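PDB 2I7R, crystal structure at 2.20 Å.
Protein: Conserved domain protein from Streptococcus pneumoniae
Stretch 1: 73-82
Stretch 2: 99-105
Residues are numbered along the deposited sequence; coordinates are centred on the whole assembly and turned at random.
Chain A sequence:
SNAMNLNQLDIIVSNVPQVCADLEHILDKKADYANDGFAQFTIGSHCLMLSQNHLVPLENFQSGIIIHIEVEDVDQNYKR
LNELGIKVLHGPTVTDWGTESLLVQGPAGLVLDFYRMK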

ATOM      1  N   ASP A  73     -10.332 -17.997   4.841  1.00 27.45           N
ATOM      2  CA  ASP A  73     -11.768 -18.012   5.143  1.00 26.44           C
ATOM      3  C   ASP A  73     -12.297 -16.594   5.347  1.00 25.30           C
ATOM      4  O   ASP A  73     -12.090 -16.001   6.413  1.00 25.04           O
ATOM      5  CB  ASP A  73     -12.043 -18.902   6.384  1.00 26.66           C
ATOM      6  CG  ASP A  73     -13.525 -19.287   6.544  1.00 26.51           C
ATOM      7  OD1 ASP A  73     -14.421 -18.583   6.054  1.00 24.83           O
ATOM      8  OD2 ASP A  73     -13.798 -20.313   7.205  1.00 28.55           O
ATOM      9  N   VAL A  74     -12.997 -16.079   4.329  1.00 23.89           N
ATOM     10  CA  VAL A  74     -13.538 -14.734   4.328  1.00 23.32           C
ATOM     11  C   VAL A  74     -14.693 -14.576   5.311  1.00 23.84           C
ATOM     12  O   VAL A  74     -14.793 -13.568   6.037  1.00 23.87           O
ATOM     13  CB  VAL A  74     -13.959 -14.287   2.897  1.00 23.70           C
ATOM     14  CG1 VAL A  74     -14.647 -12.921   2.899  1.00 21.21           C
ATOM     15  CG2 VAL A  74     -12.741 -14.256   1.985  1.00 22.94           C
ATOM     16  N   ASP A  75     -15.539 -15.597   5.352  1.00 23.46           N
ATOM     17  CA  ASP A  75     -16.731 -15.612   6.184  1.00 23.06           C
ATOM     18  C   ASP A  75     -16.415 -15.710   7.663  1.00 22.69           C
ATOM     19  O   ASP A  75     -17.049 -15.034   8.453  1.00 22.15           O
ATOM     20  CB  ASP A  75     -17.669 -16.730   5.721  1.00 23.59           C
ATOM     21  CG  ASP A  75     -18.073 -16.552   4.264  1.00 23.26           C
ATOM     22  OD1 ASP A  75     -19.063 -15.841   4.031  1.00 23.77           O
ATOM     23  OD2 ASP A  75     -17.353 -17.051   3.366  1.00 25.69           O
ATOM     24  N   GLN A  76     -15.408 -16.490   8.026  1.00 22.57           N
ATOM     25  CA  GLN A  76     -14.927 -16.471   9.405  1.00 24.75           C
ATOM     26  C   GLN A  76     -14.382 -15.079   9.852  1.00 23.90           C
ATOM     27  O   GLN A  76     -14.681 -14.643  10.964  1.00 24.42           O
ATOM     28  CB  GLN A  76     -13.946 -17.611   9.700  1.00 25.34           C
ATOM     29  CG  GLN A  76     -13.709 -17.840  11.218  1.00 32.09           C
ATOM     30  CD  GLN A  76     -15.030 -17.981  12.059  1.00 40.38           C
ATOM     31  OE1 GLN A  76     -15.876 -18.872  11.800  1.00 40.45           O
ATOM     32  NE2 GLN A  76     -15.195 -17.091  13.076  1.00 41.48           N
ATOM     33  N   ASN A  77     -13.611 -14.391   8.993  1.00 22.67           N
ATOM     34  CA  ASN A  77     -13.197 -13.017   9.273  1.00 21.43           C
ATOM     35  C   ASN A  77     -14.390 -12.103   9.439  1.00 21.45           C
ATOM     36  O   ASN A  77     -14.427 -11.272  10.347  1.00 20.48           O
ATOM     37  CB  ASN A  77     -12.259 -12.477   8.186  1.00 22.04           C
ATOM     38  CG  ASN A  77     -10.838 -12.964   8.366  1.00 22.40           C
ATOM     39  OD1 ASN A  77     -10.100 -12.445   9.197  1.00 20.64           O
ATOM     40  ND2 ASN A  77     -10.466 -13.992   7.615  1.00 24.75           N
ATOM     41  N   TYR A  78     -15.382 -12.289   8.578  1.00 21.10           N
ATOM     42  CA  TYR A  78     -16.634 -11.551   8.664  1.00 22.24           C
ATOM     43  C   TYR A  78     -17.289 -11.631  10.023  1.00 22.13           C
ATOM     44  O   TYR A  78     -17.586 -10.606  10.622  1.00 21.18           O
ATOM     45  CB  TYR A  78     -17.616 -12.025   7.597  1.00 23.32           C
ATOM     46  CG  TYR A  78     -18.867 -11.209   7.496  1.00 25.51           C
ATOM     47  CD1 TYR A  78     -18.808  -9.822   7.484  1.00 25.81           C
ATOM     48  CD2 TYR A  78     -20.121 -11.827   7.391  1.00 29.33           C
ATOM     49  CE1 TYR A  78     -19.936  -9.059   7.356  1.00 27.28           C
ATOM     50  CE2 TYR A  78     -21.282 -11.068   7.265  1.00 30.37           C
ATOM     51  CZ  TYR A  78     -21.170  -9.673   7.252  1.00 29.06           C
ATOM     52  OH  TYR A  78     -22.284  -8.874   7.108  1.00 30.24           O
ATOM     53  N   LYS A  79     -17.505 -12.854  10.491  1.00 23.24           N
ATOM     54  CA  LYS A  79     -18.118 -13.104  11.785  1.00 24.94           C
ATOM     55  C   LYS A  79     -17.308 -12.430  12.902  1.00 24.49           C
ATOM     56  O   LYS A  79     -17.872 -11.779  13.782  1.00 24.66           O
ATOM     57  CB  LYS A  79     -18.225 -14.616  12.055  1.00 25.77           C
ATOM     58  CG  LYS A  79     -19.005 -14.965  13.346  1.00 29.55           C
ATOM     59  CD  LYS A  79     -18.572 -16.307  13.939  1.00 35.73           C
ATOM     60  CE  LYS A  79     -19.282 -17.467  13.243  1.00 38.21           C
ATOM     61  NZ  LYS A  79     -19.594 -18.544  14.259  1.00 37.02           N
ATOM     62  N   ARG A  80     -15.994 -12.603  12.844  1.00 23.93           N
ATOM     63  CA  ARG A  80     -15.085 -12.041  13.823  1.00 23.24           C
ATOM     64  C   ARG A  80     -15.269 -10.528  13.885  1.00 23.28           C
ATOM     65  O   ARG A  80     -15.466  -9.944  14.982  1.00 23.96           O
ATOM     66  CB  ARG A  80     -13.634 -12.423  13.477  1.00 23.54           C
ATOM     67  CG  ARG A  80     -12.585 -11.935  14.453  1.00 22.91           C
ATOM     68  CD  ARG A  80     -11.182 -12.355  14.036  1.00 22.33           C
ATOM     69  NE  ARG A  80     -10.793 -11.899  12.699  1.00 19.00           N
ATOM     70  CZ  ARG A  80     -10.436 -10.649  12.375  1.00 20.62           C
ATOM     71  NH1 ARG A  80     -10.435  -9.669  13.293  1.00 14.91           N
ATOM     72  NH2 ARG A  80     -10.106 -10.366  11.099  1.00 18.51           N
ATOM     73  N   LEU A  81     -15.241  -9.904  12.716  1.00 22.03           N
ATOM     74  CA  LEU A  81     -15.339  -8.457  12.612  1.00 21.49           C
ATOM     75  C   LEU A  81     -16.694  -7.903  13.038  1.00 21.88           C
ATOM     76  O   LEU A  81     -16.750  -6.817  13.617  1.00 21.48           O
ATOM     77  CB  LEU A  81     -14.943  -7.960  11.212  1.00 19.84           C
ATOM     78  CG  LEU A  81     -13.503  -8.276  10.799  1.00 21.10           C
ATOM     79  CD1 LEU A  81     -13.294  -8.205   9.240  1.00 15.44           C
ATOM     80  CD2 LEU A  81     -12.465  -7.429  11.594  1.00 20.14           C
ATOM     81  N   ASN A  82     -17.772  -8.627  12.736  1.00 23.56           N
ATOM     82  CA  ASN A  82     -19.141  -8.222  13.116  1.00 25.24           C
ATOM     83  C   ASN A  82     -19.283  -8.231  14.624  1.00 25.63           C
ATOM     84  O   ASN A  82     -19.874  -7.315  15.193  1.00 24.71           O
ATOM     85  CB  ASN A  82     -20.215  -9.157  12.532  1.00 26.05           C
ATOM     86  CG  ASN A  82     -20.684  -8.739  11.158  1.00 29.01           C
ATOM     87  OD1 ASN A  82     -20.240  -7.726  10.591  1.00 32.36           O
ATOM     88  ND2 ASN A  82     -21.596  -9.525  10.600  1.00 33.68           N
ATOM     89  N   THR A  99     -14.091 -15.012  -6.808  1.00 24.18           N
ATOM     90  CA  THR A  99     -13.339 -14.143  -5.922  1.00 24.29           C
ATOM     91  C   THR A  99     -14.272 -13.629  -4.876  1.00 23.50           C
ATOM     92  O   THR A  99     -15.141 -12.838  -5.164  1.00 23.97           O
ATOM     93  CB  THR A  99     -12.650 -12.999  -6.661  1.00 24.39           C
ATOM     94  OG1 THR A  99     -11.737 -13.578  -7.612  1.00 25.74           O
ATOM     95  CG2 THR A  99     -11.881 -12.058  -5.625  1.00 23.59           C
ATOM     96  N   GLU A 100     -14.123 -14.132  -3.660  1.00 23.44           N
ATOM     97  CA  GLU A 100     -14.988 -13.697  -2.579  1.00 22.94           C
ATOM     98  C   GLU A 100     -14.252 -12.581  -1.814  1.00 22.59           C
ATOM     99  O   GLU A 100     -13.061 -12.701  -1.540  1.00 22.30           O
ATOM    100  CB  GLU A 100     -15.318 -14.859  -1.649  1.00 23.05           C
ATOM    101  CG  GLU A 100     -16.418 -14.540  -0.639  1.00 22.04           C
ATOM    102  CD  GLU A 100     -16.447 -15.523   0.523  1.00 21.76           C
ATOM    103  OE1 GLU A 100     -15.671 -16.521   0.560  1.00 18.59           O
ATOM    104  OE2 GLU A 100     -17.285 -15.291   1.407  1.00 24.69           O
ATOM    105  N   SER A 101     -14.957 -11.504  -1.498  1.00 21.92           N
ATOM    106  CA  SER A 101     -14.345 -10.421  -0.744  1.00 22.72           C
ATOM    107  C   SER A 101     -15.254  -9.811   0.312  1.00 21.73           C
ATOM    108  O   SER A 101     -16.445 -10.000   0.309  1.00 21.04           O
ATOM    109  CB  SER A 101     -13.816  -9.333  -1.684  1.00 22.97           C
ATOM    110  OG  SER A 101     -14.887  -8.611  -2.237  1.00 25.53           O
ATOM    111  N   LEU A 102     -14.622  -9.076   1.206  1.00 21.28           N
ATOM    112  CA  LEU A 102     -15.236  -8.440   2.361  1.00 20.67           C
ATOM    113  C   LEU A 102     -14.449  -7.142   2.546  1.00 20.49           C
ATOM    114  O   LEU A 102     -13.236  -7.168   2.792  1.00 19.40           O
ATOM    115  CB  LEU A 102     -15.066  -9.322   3.602  1.00 20.25           C
ATOM    116  CG  LEU A 102     -15.377  -8.745   4.984  1.00 21.37           C
ATOM    117  CD1 LEU A 102     -16.872  -8.377   5.070  1.00 21.93           C
ATOM    118  CD2 LEU A 102     -14.963  -9.740   6.089  1.00 19.60           C
ATOM    119  N   LEU A 103     -15.151  -6.030   2.421  1.00 20.23           N
ATOM    120  CA  LEU A 103     -14.563  -4.705   2.548  1.00 21.40           C
ATOM    121  C   LEU A 103     -14.902  -4.078   3.881  1.00 21.19           C
ATOM    122  O   LEU A 103     -16.080  -3.986   4.235  1.00 20.23           O
ATOM    123  CB  LEU A 103     -15.065  -3.821   1.416  1.00 21.45           C
ATOM    124  CG  LEU A 103     -13.984  -4.060   0.373  1.00 25.37           C
ATOM    125  CD1 LEU A 103     -14.539  -4.685  -0.880  1.00 25.84           C
ATOM    126  CD2 LEU A 103     -13.119  -2.798   0.138  1.00 25.45           C
ATOM    127  N   VAL A 104     -13.874  -3.668   4.623  1.00 20.73           N
ATOM    128  CA  VAL A 104     -14.099  -3.125   5.970  1.00 21.20           C
ATOM    129  C   VAL A 104     -13.446  -1.755   6.150  1.00 20.27           C
ATOM    130  O   VAL A 104     -12.436  -1.467   5.529  1.00 19.10           O
ATOM    131  CB  VAL A 104     -13.672  -4.126   7.104  1.00 21.93           C
ATOM    132  CG1 VAL A 104     -14.020  -5.542   6.696  1.00 22.81           C
ATOM    133  CG2 VAL A 104     -12.215  -4.044   7.394  1.00 22.48           C
ATOM    134  N   GLN A 105     -14.055  -0.908   6.975  1.00 20.27           N
ATOM    135  CA  GLN A 105     -13.514   0.408   7.222  1.00 20.16           C
ATOM    136  C   GLN A 105     -12.405   0.222   8.222  1.00 19.65           C
ATOM    137  O   GLN A 105     -12.654  -0.294   9.316  1.00 20.13           O
ATOM    138  CB  GLN A 105     -14.581   1.353   7.794  1.00 20.86           C
ATOM    139  CG  GLN A 105     -14.113   2.812   7.956  1.00 22.23           C
ATOM    140  CD  GLN A 105     -13.616   3.402   6.630  1.00 27.29           C
ATOM    141  OE1 GLN A 105     -14.381   3.599   5.670  1.00 28.16           O
ATOM    142  NE2 GLN A 105     -12.324   3.664   6.567  1.00 29.06           N
TER

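Two carboxylates meet at the edge of this contact: Asp 75 OD2 lies 2.6 Å from Glu 100 OE2, a distance so short that one of the acids probably holds a proton. Asp 75 sets out sideways from the helix, and its m rotamer brings the acid end closer to the strand; Glu 100 answers with an extended t,t side chain that passes Val 74, whose CB is 3.7 Å from Glu 100 CD. Glu 100 OE1 is also hydrogen-bonded elsewhere in the structure.

The rest of the contact is apolar. Helix 74-82 and strand 100-105 run nearly parallel, at 23°, with axes 8.7 Å apart at closest approach, and no clear hydrogen bond crosses between them. Together they bury 377 Å². The strand's alternation sets the first rule: Glu 100, Leu 102 and Val 104 point toward the helix, while Ser 101 points away. The helix replies at Val 74, Tyr 78 and Leu 81, spacings of four and three that bring successive turns over the strand. Val 74, Leu 81, Leu 102 and Val 104 are all buried, which suits their apolar side chains.

Leu 102 is the hub, with the largest area covered. Leu 102 CB packs 3.7 Å from Val 74 CG1, Leu 102 CD1 sits 3.4 Å from Tyr 78 CD1, and Leu 102 CD2 lies 3.9 Å from Leu 81 CD1. One leucine thus touches four helix residues, the fourth being Asn 77, whose C lies 4.1 Å from Leu 102 CD2. Leu 81 CD1 also reaches Val 104 CG1 at 3.8 Å. Tyr 78, sideways and partly exposed, borders the apolar patch with ring carbons while its hydroxyl extends beyond it.

Asp 73 caps the helix, its OD1 accepting from Gln 76 N. Asn 77 begins toward the strand, but its end leads away: ND2 donates to Asp 73 O, and OD1 accepts from Arg 80 NH2.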